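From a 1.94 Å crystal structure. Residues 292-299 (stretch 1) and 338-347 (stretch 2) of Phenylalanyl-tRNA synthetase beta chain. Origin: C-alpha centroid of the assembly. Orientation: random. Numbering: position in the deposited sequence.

Stretch 1 292-299: KLSGLELN
Stretch 2, residues 338-347: ILEDVLIAYG

A helix can pack against a helix end and the loop that follows it without a hydrogen bond between them, as two stretches of the phenylalanyl-tRNA synthetase beta chain illustrate. Both helices begin earlier in the chain, and the segments run broadly the same way. Stretch 1 finishes its helix at Ser-294 and turns at Gly-295 (phi 70°, psi 19°), a positive phi that favours glycine. Leu-296 (-109/144°) and Leu-298 (-107/136°) are extended, with Glu-297 at -100/78° between them. Stretch 2 is helical from its start, its i to i+4 bonds running from Val-342 N to Ile-338 O (3.1 Å) through Tyr-346 N to Val-342 O (2.9 Å). The stretches bury 340 Å² between them.

Along stretch 2, Leu-339 comes first into contact. Its CA lies 7.1 Å from the CA of Ser-294, the nearest CA pair between the stretches, and its chi1 t, chi2 p rotamer brings Leu-339 CD1 to 3.6 Å from Ser-294 CB and Leu-339 CD2 to 3.7 Å from Leu-293 CB. Ser-294 (chi1 p) also accepts, through OG, a hydrogen bond from Leu-296 N at 3.0 Å, spanning the turn at Gly-295. One helical turn on, the CA-to-CB bond of Val-342 (chi1 t) points toward stretch 1, its CG1 4.2 Å from Leu-298 CD1. Leu-343 (m, t) leaves its backbone sideways, yet its end comes nearer, placing Leu-343 CD2 3.9 Å from Ser-294 CB and 4.0 Å from Leu-296 CD1.

Tyr-346 (chi1 t, chi2 -111°) completes the contact. Leu-296 (m, t) lays CD1 over one face of the Tyr-346 ring, 4.0 Å from the ring centroid and 6° off the normal, a CH-pi contact in which a methyl meets the pi cloud; Leu-296 CD2 reaches Tyr-346 CZ at 3.6 Å. Leu-298 (m, t) approaches obliquely, its CD2 3.9 Å from Tyr-346 CE2.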

ATOM      1  N   LYS A 292     -24.450  -9.472  55.304  1.00 29.27           N
ATOM      2  CA  LYS A 292     -25.732 -10.058  55.671  1.00 30.78           C
ATOM      3  C   LYS A 292     -25.928 -11.471  55.113  1.00 31.41           C
ATOM      4  O   LYS A 292     -26.467 -12.353  55.787  1.00 30.92           O
ATOM      5  CB  LYS A 292     -26.876  -9.127  55.250  1.00 31.23           C
ATOM      6  CG  LYS A 292     -27.051  -7.907  56.171  1.00 33.65           C
ATOM      7  CD  LYS A 292     -27.412  -8.342  57.628  1.00 39.33           C
ATOM      8  CE  LYS A 292     -26.784  -7.456  58.693  1.00 42.36           C
ATOM      9  NZ  LYS A 292     -27.040  -6.008  58.462  1.00 44.47           N
ATOM     10  N   LEU A 293     -25.457 -11.708  53.890  1.00 31.11           N
ATOM     11  CA  LEU A 293     -25.687 -13.009  53.301  1.00 31.23           C
ATOM     12  C   LEU A 293     -24.572 -14.012  53.593  1.00 30.94           C
ATOM     13  O   LEU A 293     -24.795 -15.210  53.524  1.00 32.23           O
ATOM     14  CB  LEU A 293     -26.068 -12.895  51.809  1.00 31.67           C
ATOM     15  CG  LEU A 293     -27.401 -12.225  51.361  1.00 32.90           C
ATOM     16  CD1 LEU A 293     -28.643 -12.957  51.759  1.00 35.39           C
ATOM     17  CD2 LEU A 293     -27.585 -10.760  51.799  1.00 37.71           C
ATOM     18  N   SER A 294     -23.370 -13.546  53.929  1.00 30.46           N
ATOM     19  CA  SER A 294     -22.276 -14.463  54.258  1.00 29.82           C
ATOM     20  C   SER A 294     -22.332 -14.984  55.699  1.00 29.93           C
ATOM     21  O   SER A 294     -21.726 -16.012  56.007  1.00 29.06           O
ATOM     22  CB  SER A 294     -20.917 -13.824  54.065  1.00 29.57           C
ATOM     23  OG  SER A 294     -20.723 -12.746  54.952  1.00 29.31           O
ATOM     24  N   GLY A 295     -23.028 -14.253  56.573  1.00 30.21           N
ATOM     25  CA  GLY A 295     -23.011 -14.532  58.020  1.00 30.02           C
ATOM     26  C   GLY A 295     -21.654 -14.180  58.613  1.00 31.04           C
ATOM     27  O   GLY A 295     -21.285 -14.654  59.691  1.00 30.26           O
ATOM     28  N   LEU A 296     -20.875 -13.364  57.912  1.00 30.92           N
ATOM     29  CA  LEU A 296     -19.565 -13.011  58.436  1.00 32.50           C
ATOM     30  C   LEU A 296     -19.557 -11.555  58.885  1.00 33.65           C
ATOM     31  O   LEU A 296     -20.179 -10.708  58.259  1.00 34.57           O
ATOM     32  CB  LEU A 296     -18.469 -13.258  57.389  1.00 32.45           C
ATOM     33  CG  LEU A 296     -18.109 -14.728  57.107  1.00 32.61           C
ATOM     34  CD1 LEU A 296     -17.370 -14.878  55.806  1.00 33.04           C
ATOM     35  CD2 LEU A 296     -17.308 -15.367  58.257  1.00 33.07           C
ATOM     36  N   GLU A 297     -18.845 -11.251  59.957  1.00 35.16           N
ATOM     37  CA  GLU A 297     -18.714  -9.850  60.344  1.00 36.83           C
ATOM     38  C   GLU A 297     -17.373  -9.298  59.872  1.00 36.33           C
ATOM     39  O   GLU A 297     -16.402  -9.215  60.629  1.00 38.36           O
ATOM     40  CB  GLU A 297     -18.944  -9.657  61.856  1.00 38.04           C
ATOM     41  CG  GLU A 297     -20.429  -9.648  62.239  1.00 41.73           C
ATOM     42  CD  GLU A 297     -21.280  -8.743  61.340  1.00 48.36           C
ATOM     43  OE1 GLU A 297     -20.972  -7.529  61.223  1.00 51.13           O
ATOM     44  OE2 GLU A 297     -22.273  -9.234  60.746  1.00 50.43           O
ATOM     45  N   LEU A 298     -17.296  -8.983  58.592  1.00 34.50           N
ATOM     46  CA  LEU A 298     -16.080  -8.424  58.055  1.00 32.19           C
ATOM     47  C   LEU A 298     -16.386  -6.965  57.804  1.00 31.30           C
ATOM     48  O   LEU A 298     -17.451  -6.653  57.274  1.00 29.43           O
ATOM     49  CB  LEU A 298     -15.722  -9.111  56.738  1.00 32.11           C
ATOM     50  CG  LEU A 298     -15.473 -10.618  56.747  1.00 32.80           C
ATOM     51  CD1 LEU A 298     -15.632 -11.144  55.329  1.00 33.79           C
ATOM     52  CD2 LEU A 298     -14.111 -10.969  57.339  1.00 32.28           C
ATOM     53  N   ASN A 299     -15.473  -6.067  58.178  1.00 30.57           N
ATOM     54  CA  ASN A 299     -15.722  -4.653  57.910  1.00 30.85           C
ATOM     55  C   ASN A 299     -15.417  -4.361  56.450  1.00 30.77           C
ATOM     56  O   ASN A 299     -14.961  -5.258  55.731  1.00 30.57           O
ATOM     57  CB  ASN A 299     -14.952  -3.725  58.874  1.00 31.39           C
ATOM     58  CG  ASN A 299     -13.454  -3.925  58.828  1.00 32.49           C
ATOM     59  OD1 ASN A 299     -12.840  -3.917  57.759  1.00 32.81           O
ATOM     60  ND2 ASN A 299     -12.840  -4.066  60.009  1.00 34.23           N
ATOM     61  N   ILE A 338     -20.247 -12.170  43.519  1.00 18.96           N
ATOM     62  CA  ILE A 338     -19.274 -11.450  44.331  1.00 18.78           C
ATOM     63  C   ILE A 338     -19.167 -12.114  45.701  1.00 19.18           C
ATOM     64  O   ILE A 338     -18.066 -12.303  46.232  1.00 16.89           O
ATOM     65  CB  ILE A 338     -19.645  -9.960  44.491  1.00 18.50           C
ATOM     66  CG1 ILE A 338     -20.010  -9.326  43.117  1.00 18.98           C
ATOM     67  CG2 ILE A 338     -18.496  -9.209  45.159  1.00 17.83           C
ATOM     68  CD1 ILE A 338     -18.881  -9.527  41.981  1.00 20.41           C
ATOM     69  N   LEU A 339     -20.335 -12.453  46.263  1.00 19.62           N
ATOM     70  CA  LEU A 339     -20.375 -13.114  47.577  1.00 20.51           C
ATOM     71  C   LEU A 339     -19.589 -14.420  47.577  1.00 19.57           C
ATOM     72  O   LEU A 339     -18.848 -14.724  48.528  1.00 19.91           O
ATOM     73  CB  LEU A 339     -21.848 -13.370  48.000  1.00 20.30           C
ATOM     74  CG  LEU A 339     -22.076 -14.266  49.249  1.00 22.07           C
ATOM     75  CD1 LEU A 339     -21.395 -13.702  50.494  1.00 26.85           C
ATOM     76  CD2 LEU A 339     -23.621 -14.447  49.458  1.00 22.59           C
ATOM     77  N   GLU A 340     -19.749 -15.199  46.514  1.00 20.25           N
ATOM     78  CA  GLU A 340     -18.997 -16.464  46.390  1.00 19.94           C
ATOM     79  C   GLU A 340     -17.493 -16.238  46.429  1.00 19.60           C
ATOM     80  O   GLU A 340     -16.760 -16.961  47.091  1.00 19.30           O
ATOM     81  CB  GLU A 340     -19.381 -17.198  45.089  1.00 20.93           C
ATOM     82  CG  GLU A 340     -19.046 -18.683  45.068  1.00 22.72           C
ATOM     83  CD  GLU A 340     -19.871 -19.473  46.091  1.00 28.12           C
ATOM     84  OE1 GLU A 340     -20.967 -19.013  46.492  1.00 29.26           O
ATOM     85  OE2 GLU A 340     -19.447 -20.570  46.493  1.00 29.23           O
ATOM     86  N   ASP A 341     -17.017 -15.213  45.730  1.00 19.68           N
ATOM     87  CA  ASP A 341     -15.555 -14.970  45.690  1.00 19.87           C
ATOM     88  C   ASP A 341     -15.027 -14.531  47.055  1.00 19.63           C
ATOM     89  O   ASP A 341     -13.913 -14.869  47.434  1.00 20.65           O
ATOM     90  CB  ASP A 341     -15.191 -13.920  44.623  1.00 18.91           C
ATOM     91  CG  ASP A 341     -15.218 -14.480  43.206  1.00 20.61           C
ATOM     92  OD1 ASP A 341     -15.261 -15.718  43.049  1.00 19.98           O
ATOM     93  OD2 ASP A 341     -15.164 -13.738  42.197  1.00 20.50           O
ATOM     94  N   VAL A 342     -15.815 -13.739  47.778  1.00 20.25           N
ATOM     95  CA  VAL A 342     -15.474 -13.378  49.191  1.00 20.50           C
ATOM     96  C   VAL A 342     -15.332 -14.632  50.072  1.00 22.29           C
ATOM     97  O   VAL A 342     -14.366 -14.748  50.872  1.00 21.67           O
ATOM     98  CB  VAL A 342     -16.504 -12.374  49.791  1.00 20.45           C
ATOM     99  CG1 VAL A 342     -16.230 -12.109  51.299  1.00 21.93           C
ATOM    100  CG2 VAL A 342     -16.446 -11.040  49.038  1.00 19.93           C
ATOM    101  N   LEU A 343     -16.283 -15.566  49.922  1.00 22.65           N
ATOM    102  CA  LEU A 343     -16.278 -16.799  50.710  1.00 24.34           C
ATOM    103  C   LEU A 343     -15.070 -17.633  50.351  1.00 24.27           C
ATOM    104  O   LEU A 343     -14.403 -18.150  51.222  1.00 24.08           O
ATOM    105  CB  LEU A 343     -17.576 -17.614  50.514  1.00 24.66           C
ATOM    106  CG  LEU A 343     -18.872 -16.989  51.018  1.00 25.35           C
ATOM    107  CD1 LEU A 343     -20.108 -17.830  50.632  1.00 25.41           C
ATOM    108  CD2 LEU A 343     -18.852 -16.733  52.540  1.00 28.42           C
ATOM    109  N   ILE A 344     -14.755 -17.714  49.059  1.00 25.62           N
ATOM    110  CA  ILE A 344     -13.571 -18.427  48.609  1.00 25.47           C
ATOM    111  C   ILE A 344     -12.290 -17.844  49.196  1.00 26.50           C
ATOM    112  O   ILE A 344     -11.464 -18.582  49.746  1.00 26.25           O
ATOM    113  CB  ILE A 344     -13.485 -18.428  47.050  1.00 25.71           C
ATOM    114  CG1 ILE A 344     -14.642 -19.230  46.427  1.00 24.30           C
ATOM    115  CG2 ILE A 344     -12.116 -18.955  46.622  1.00 25.12           C
ATOM    116  CD1 ILE A 344     -14.693 -19.104  44.883  1.00 25.07           C
ATOM    117  N   ALA A 345     -12.125 -16.523  49.066  1.00 27.22           N
ATOM    118  CA  ALA A 345     -10.924 -15.793  49.540  1.00 28.50           C
ATOM    119  C   ALA A 345     -10.744 -15.871  51.044  1.00 29.56           C
ATOM    120  O   ALA A 345      -9.605 -15.886  51.540  1.00 29.73           O
ATOM    121  CB  ALA A 345     -10.964 -14.337  49.112  1.00 27.68           C
ATOM    122  N   TYR A 346     -11.866 -15.861  51.755  1.00 31.00           N
ATOM    123  CA  TYR A 346     -11.890 -16.114  53.201  1.00 33.20           C
ATOM    124  C   TYR A 346     -11.091 -17.399  53.570  1.00 34.35           C
ATOM    125  O   TYR A 346     -10.562 -17.495  54.665  1.00 34.04           O
ATOM    126  CB  TYR A 346     -13.344 -16.184  53.695  1.00 33.35           C
ATOM    127  CG  TYR A 346     -13.506 -16.072  55.205  1.00 33.40           C
ATOM    128  CD1 TYR A 346     -13.919 -17.176  55.975  1.00 35.47           C
ATOM    129  CD2 TYR A 346     -13.213 -14.894  55.865  1.00 30.25           C
ATOM    130  CE1 TYR A 346     -14.044 -17.078  57.370  1.00 35.07           C
ATOM    131  CE2 TYR A 346     -13.338 -14.787  57.242  1.00 33.51           C
ATOM    132  CZ  TYR A 346     -13.743 -15.870  57.992  1.00 34.80           C
ATOM    133  OH  TYR A 346     -13.855 -15.728  59.368  1.00 36.15           O
ATOM    134  N   GLY A 347     -10.991 -18.357  52.633  1.00 35.61           N
ATOM    135  CA  GLY A 347     -10.218 -19.606  52.811  1.00 35.91           C
ATOM    136  C   GLY A 347      -8.702 -19.443  52.650  1.00 37.47           C
ATOM    137  O   GLY A 347      -7.927 -20.231  53.192  1.00 38.28           O
TER